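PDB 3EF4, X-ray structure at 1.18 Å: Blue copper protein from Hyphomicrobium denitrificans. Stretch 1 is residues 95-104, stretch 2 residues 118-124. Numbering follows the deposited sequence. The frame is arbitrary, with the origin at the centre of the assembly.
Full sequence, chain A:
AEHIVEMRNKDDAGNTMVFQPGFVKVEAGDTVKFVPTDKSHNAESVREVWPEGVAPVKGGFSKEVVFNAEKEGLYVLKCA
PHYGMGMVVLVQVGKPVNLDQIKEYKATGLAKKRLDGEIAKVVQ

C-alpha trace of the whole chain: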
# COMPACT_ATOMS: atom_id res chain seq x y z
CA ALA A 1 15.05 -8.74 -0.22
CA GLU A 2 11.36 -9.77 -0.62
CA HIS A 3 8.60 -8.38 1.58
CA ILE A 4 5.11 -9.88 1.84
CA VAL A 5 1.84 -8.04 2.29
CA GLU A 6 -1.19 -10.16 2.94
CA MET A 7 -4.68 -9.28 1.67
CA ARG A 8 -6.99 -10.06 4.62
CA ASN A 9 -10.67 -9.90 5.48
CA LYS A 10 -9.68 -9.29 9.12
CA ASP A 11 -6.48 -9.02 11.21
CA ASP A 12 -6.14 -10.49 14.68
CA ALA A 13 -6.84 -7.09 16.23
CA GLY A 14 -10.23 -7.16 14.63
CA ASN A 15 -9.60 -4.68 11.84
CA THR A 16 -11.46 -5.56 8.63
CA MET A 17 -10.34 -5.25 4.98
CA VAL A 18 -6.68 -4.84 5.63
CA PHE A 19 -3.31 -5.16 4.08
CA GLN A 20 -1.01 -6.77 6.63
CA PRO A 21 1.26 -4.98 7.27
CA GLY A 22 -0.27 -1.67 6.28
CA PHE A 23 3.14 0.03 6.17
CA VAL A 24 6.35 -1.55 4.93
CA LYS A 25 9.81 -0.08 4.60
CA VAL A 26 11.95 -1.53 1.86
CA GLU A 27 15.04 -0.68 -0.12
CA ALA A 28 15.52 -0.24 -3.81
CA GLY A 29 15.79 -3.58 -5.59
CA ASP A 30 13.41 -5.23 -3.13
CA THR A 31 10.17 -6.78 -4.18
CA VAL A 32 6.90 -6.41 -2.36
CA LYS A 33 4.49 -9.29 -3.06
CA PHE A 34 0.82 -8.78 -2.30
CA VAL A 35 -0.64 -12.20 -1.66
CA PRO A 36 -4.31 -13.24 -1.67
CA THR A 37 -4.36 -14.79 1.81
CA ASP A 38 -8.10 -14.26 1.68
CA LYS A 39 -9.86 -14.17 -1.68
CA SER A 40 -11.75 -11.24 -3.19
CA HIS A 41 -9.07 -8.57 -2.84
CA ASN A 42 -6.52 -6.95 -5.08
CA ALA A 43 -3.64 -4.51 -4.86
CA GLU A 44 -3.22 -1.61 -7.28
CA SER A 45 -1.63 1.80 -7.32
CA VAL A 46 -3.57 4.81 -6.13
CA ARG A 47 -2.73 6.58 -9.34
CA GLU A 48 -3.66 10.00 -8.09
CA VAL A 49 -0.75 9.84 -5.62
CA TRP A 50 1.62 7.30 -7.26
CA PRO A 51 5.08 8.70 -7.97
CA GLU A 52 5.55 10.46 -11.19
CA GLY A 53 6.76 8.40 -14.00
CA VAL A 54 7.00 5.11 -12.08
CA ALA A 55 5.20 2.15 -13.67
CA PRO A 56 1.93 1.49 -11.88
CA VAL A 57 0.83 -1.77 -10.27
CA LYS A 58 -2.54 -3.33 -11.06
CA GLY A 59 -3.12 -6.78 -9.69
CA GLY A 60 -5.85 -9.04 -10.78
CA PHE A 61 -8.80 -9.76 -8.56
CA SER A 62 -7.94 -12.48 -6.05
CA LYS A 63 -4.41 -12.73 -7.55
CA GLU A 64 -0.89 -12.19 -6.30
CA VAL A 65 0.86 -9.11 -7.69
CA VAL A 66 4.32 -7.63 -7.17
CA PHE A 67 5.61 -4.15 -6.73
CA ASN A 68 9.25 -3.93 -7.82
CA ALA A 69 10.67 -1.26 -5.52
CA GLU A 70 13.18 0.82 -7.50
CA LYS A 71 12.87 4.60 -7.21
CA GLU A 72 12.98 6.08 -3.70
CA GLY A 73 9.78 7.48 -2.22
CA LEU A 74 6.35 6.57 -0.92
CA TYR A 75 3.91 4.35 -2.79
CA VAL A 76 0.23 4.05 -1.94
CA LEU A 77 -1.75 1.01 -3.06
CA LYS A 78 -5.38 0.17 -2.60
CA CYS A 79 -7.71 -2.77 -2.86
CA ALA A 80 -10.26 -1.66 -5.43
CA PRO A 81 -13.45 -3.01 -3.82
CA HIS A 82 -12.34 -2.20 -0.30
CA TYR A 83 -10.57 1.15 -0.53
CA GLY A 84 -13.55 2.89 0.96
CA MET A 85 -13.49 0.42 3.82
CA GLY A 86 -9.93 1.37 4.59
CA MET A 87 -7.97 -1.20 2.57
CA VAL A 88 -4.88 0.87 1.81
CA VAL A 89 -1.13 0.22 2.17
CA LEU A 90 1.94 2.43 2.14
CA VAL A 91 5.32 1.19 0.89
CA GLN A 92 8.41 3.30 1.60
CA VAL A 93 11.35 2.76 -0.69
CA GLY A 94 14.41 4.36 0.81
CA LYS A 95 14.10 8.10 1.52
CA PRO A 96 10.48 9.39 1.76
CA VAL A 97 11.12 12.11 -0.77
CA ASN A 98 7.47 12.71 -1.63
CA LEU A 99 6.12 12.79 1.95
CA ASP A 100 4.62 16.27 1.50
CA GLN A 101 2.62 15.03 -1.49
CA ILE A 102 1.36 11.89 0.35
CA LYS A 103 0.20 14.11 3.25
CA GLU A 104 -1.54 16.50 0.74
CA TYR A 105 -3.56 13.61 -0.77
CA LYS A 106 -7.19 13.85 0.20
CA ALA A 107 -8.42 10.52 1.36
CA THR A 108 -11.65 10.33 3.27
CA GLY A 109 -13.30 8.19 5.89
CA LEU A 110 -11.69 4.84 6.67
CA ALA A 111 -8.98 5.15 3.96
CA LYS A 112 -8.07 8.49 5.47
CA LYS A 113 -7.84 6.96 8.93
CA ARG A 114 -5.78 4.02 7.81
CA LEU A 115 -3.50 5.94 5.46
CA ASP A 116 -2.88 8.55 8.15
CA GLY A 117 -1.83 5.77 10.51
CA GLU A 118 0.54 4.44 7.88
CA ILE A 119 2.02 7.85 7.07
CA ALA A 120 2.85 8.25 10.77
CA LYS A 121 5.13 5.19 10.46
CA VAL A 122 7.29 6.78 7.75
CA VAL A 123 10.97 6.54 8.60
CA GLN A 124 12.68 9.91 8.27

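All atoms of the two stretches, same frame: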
# COMPACT_ATOMS: atom_id res chain seq x y z
N LYS A 95 14.46 6.78 1.01
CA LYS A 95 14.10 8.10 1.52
C LYS A 95 12.68 8.51 1.13
O LYS A 95 12.32 8.33 -0.03
CB LYS A 95 15.14 9.10 1.04
CG LYS A 95 14.87 10.54 1.14
CD LYS A 95 14.85 11.40 2.38
CE LYS A 95 13.70 12.44 2.33
NZ LYS A 95 13.30 12.93 3.67
N PRO A 96 11.88 9.02 2.05
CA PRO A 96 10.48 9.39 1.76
C PRO A 96 10.37 10.75 1.07
O PRO A 96 9.80 11.69 1.63
CB PRO A 96 9.84 9.45 3.14
CG PRO A 96 10.96 9.86 4.05
CD PRO A 96 12.20 9.20 3.47
N VAL A 97 10.88 10.83 -0.14
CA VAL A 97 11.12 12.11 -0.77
C VAL A 97 9.85 12.87 -1.08
O VAL A 97 9.81 14.11 -1.12
CB VAL A 97 11.98 11.94 -2.04
CG1 VAL A 97 13.31 11.34 -1.63
CG2 VAL A 97 11.29 11.11 -3.09
N ASN A 98 8.75 12.11 -1.27
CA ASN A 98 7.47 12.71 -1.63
C ASN A 98 6.47 12.71 -0.46
O ASN A 98 5.26 12.75 -0.64
CB ASN A 98 6.86 12.03 -2.83
CG ASN A 98 6.60 10.56 -2.58
OD1 ASN A 98 7.30 9.93 -1.78
ND2 ASN A 98 5.60 9.97 -3.20
N LEU A 99 6.99 12.73 0.78
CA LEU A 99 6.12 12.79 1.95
C LEU A 99 5.12 13.95 1.92
O LEU A 99 3.95 13.72 2.28
CB LEU A 99 6.98 12.84 3.21
CG LEU A 99 6.20 12.86 4.54
CD1 LEU A 99 5.29 11.63 4.72
CD2 LEU A 99 7.21 12.92 5.70
N ASP A 100 5.54 15.13 1.50
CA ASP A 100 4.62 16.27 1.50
C ASP A 100 3.42 15.95 0.62
O ASP A 100 2.29 16.24 0.97
CB ASP A 100 5.32 17.54 1.02
CG ASP A 100 6.42 18.13 1.84
OD1 ASP A 100 7.27 18.92 1.34
OD2 ASP A 100 6.47 17.86 3.06
N GLN A 101 3.70 15.37 -0.56
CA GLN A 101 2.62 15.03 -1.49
C GLN A 101 1.72 13.94 -0.94
O GLN A 101 0.50 14.04 -1.12
CB GLN A 101 3.24 14.68 -2.83
CG GLN A 101 3.91 15.86 -3.52
CD GLN A 101 5.16 16.42 -2.94
OE1 GLN A 101 6.02 15.69 -2.47
NE2 GLN A 101 5.21 17.79 -2.95
N ILE A 102 2.22 12.92 -0.26
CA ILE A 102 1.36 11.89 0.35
C ILE A 102 0.48 12.52 1.42
O ILE A 102 -0.71 12.19 1.52
CB ILE A 102 2.22 10.77 0.94
CG1 ILE A 102 3.13 10.07 -0.04
CG2 ILE A 102 1.38 9.79 1.71
CD1 ILE A 102 2.62 9.30 -1.18
N LYS A 103 1.01 13.45 2.23
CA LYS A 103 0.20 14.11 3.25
C LYS A 103 -0.85 15.02 2.62
O LYS A 103 -1.92 15.15 3.25
CB LYS A 103 1.07 14.93 4.16
CG LYS A 103 1.97 14.07 5.04
CD LYS A 103 2.68 15.00 6.01
CE LYS A 103 3.20 14.24 7.22
NZ LYS A 103 3.86 15.20 8.16
N GLU A 104 -0.61 15.59 1.44
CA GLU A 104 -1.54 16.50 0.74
C GLU A 104 -2.68 15.71 0.12
O GLU A 104 -3.72 16.27 -0.21
CB GLU A 104 -0.86 17.34 -0.36
CG GLU A 104 -0.17 18.61 0.09
CD GLU A 104 0.64 19.27 -1.02
OE1 GLU A 104 0.26 20.43 -1.38
OE2 GLU A 104 1.64 18.62 -1.51
N GLU A 118 -0.63 4.93 8.60
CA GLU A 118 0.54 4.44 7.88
C GLU A 118 1.58 5.54 7.65
O GLU A 118 2.80 5.35 7.82
CB GLU A 118 0.08 3.79 6.57
CG GLU A 118 -0.80 2.59 6.81
CD GLU A 118 -1.58 2.14 5.62
OE1 GLU A 118 -1.50 2.72 4.52
OE2 GLU A 118 -2.32 1.10 5.80
N ILE A 119 1.11 6.70 7.27
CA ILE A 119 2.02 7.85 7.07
C ILE A 119 2.78 8.14 8.35
O ILE A 119 3.97 8.53 8.28
CB ILE A 119 1.23 9.08 6.61
CG1 ILE A 119 0.62 8.93 5.23
CG2 ILE A 119 2.12 10.34 6.72
CD1 ILE A 119 -0.40 10.00 4.88
N ALA A 120 2.19 7.98 9.50
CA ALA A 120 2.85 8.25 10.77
C ALA A 120 3.99 7.27 11.06
O ALA A 120 4.84 7.52 11.92
CB ALA A 120 1.86 8.24 11.91
N LYS A 121 4.09 6.17 10.33
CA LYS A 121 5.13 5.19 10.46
C LYS A 121 6.31 5.47 9.54
O LYS A 121 7.33 4.76 9.62
CB LYS A 121 4.59 3.78 10.22
CG LYS A 121 3.57 3.40 11.26
CD LYS A 121 2.96 2.03 11.02
CE LYS A 121 2.09 1.55 12.21
N VAL A 122 6.19 6.45 8.68
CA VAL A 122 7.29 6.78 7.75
C VAL A 122 8.60 6.98 8.49
O VAL A 122 8.63 7.63 9.52
CB VAL A 122 6.90 7.96 6.87
CG1 VAL A 122 8.07 8.57 6.13
CG2 VAL A 122 5.84 7.40 5.90
N VAL A 123 9.68 6.42 7.92
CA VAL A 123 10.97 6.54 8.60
C VAL A 123 11.72 7.71 8.02
O VAL A 123 12.07 7.60 6.83
CB VAL A 123 11.77 5.24 8.44
CG1 VAL A 123 13.10 5.31 9.19
CG2 VAL A 123 10.97 4.03 8.93
N GLN A 124 12.00 8.71 8.75
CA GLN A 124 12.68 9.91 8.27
C GLN A 124 14.10 10.01 8.83
O GLN A 124 15.07 10.22 8.09
CB GLN A 124 11.88 11.18 8.63
CG GLN A 124 10.47 11.22 8.01
CD GLN A 124 9.77 12.54 8.28
OE1 GLN A 124 8.79 12.59 9.05
NE2 GLN A 124 10.28 13.63 7.65
OXT GLN A 124 14.30 9.90 10.07

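The contact between residues 95-104 and the C-terminal residues 118-124 of the blue copper protein from Hyphomicrobium denitrificans has an apolar centre built around Ile119 and Leu99, whose CA-to-CB bonds each point toward the opposing stretch. Ile119 has the largest covered area of any residue here, and its two ends meet different partners: Ile119 CG2 lies 4.0 Å from Leu99 CD1, while Ile119 CD1 reaches 3.6 Å from Ile102 CG2. The m, t rotamer of Ile119 extends CD1 to that second contact. Leu99 and Ile102 are three residues apart on the helix that starts at Leu99, a spacing that brings both side chains to the side facing Ile119. Ile102 is buried; its CB points toward the other stretch but the end of its side chain leads away, so that the branch methyl CG2, and not CD1, makes the closest approach to Ile119.

Beyond Ile119 the chain folds through a type I turn from Ile119 to Val122, closed by the hydrogen bond from Val122 N to Ile119 O (3.1 Å). The turn brings Val122 back toward stretch 1, while Ala120 points away and Lys121 is out of reach. Val122 CG1 packs 3.6 Å from Pro96 CB. More loosely, Val122 CG1 lies 4.4 Å from Leu99 CD1, which thus touches both ends of the turn. Pro96 and Leu99 themselves bound a type I turn, with Leu99 N donating to Pro96 O (3.1 Å); Val97 and Asn98, in the middle of it, do not reach stretch 2.

Toward the edge, the long side chains of Lys103 and Gln124 and the carbonyl of Val123 take part. At one end, the aliphatic part of Lys103 reaches Ile119, with Lys103 CE 4.1 Å from Ile119 CG2, and Lys103 NZ lies farther off, 5.4 Å from Ile119 CG2; the residue is exposed. At the other end, the buried ring of Pro96 faces the chain terminus: Pro96 CD is 3.7 Å from Val123 O, and Pro96 CG is 4.2 Å from Gln124 CG. Gln124 also lays its amide group beside Leu99, with Gln124 CD 3.7 Å from Leu99 CD2, a van der Waals contact between an amide carbon and a methyl. The side chain of Val123 comes no closer to stretch 1 than the 6.4 Å from Val123 CB to Pro96 CD, so its close approach is made by the backbone. No hydrogen bond crosses between the stretches; the 362 Å² buried, both sides summed, rests on packing, and the backbone hydrogen bond within each turn joins its first and last residues.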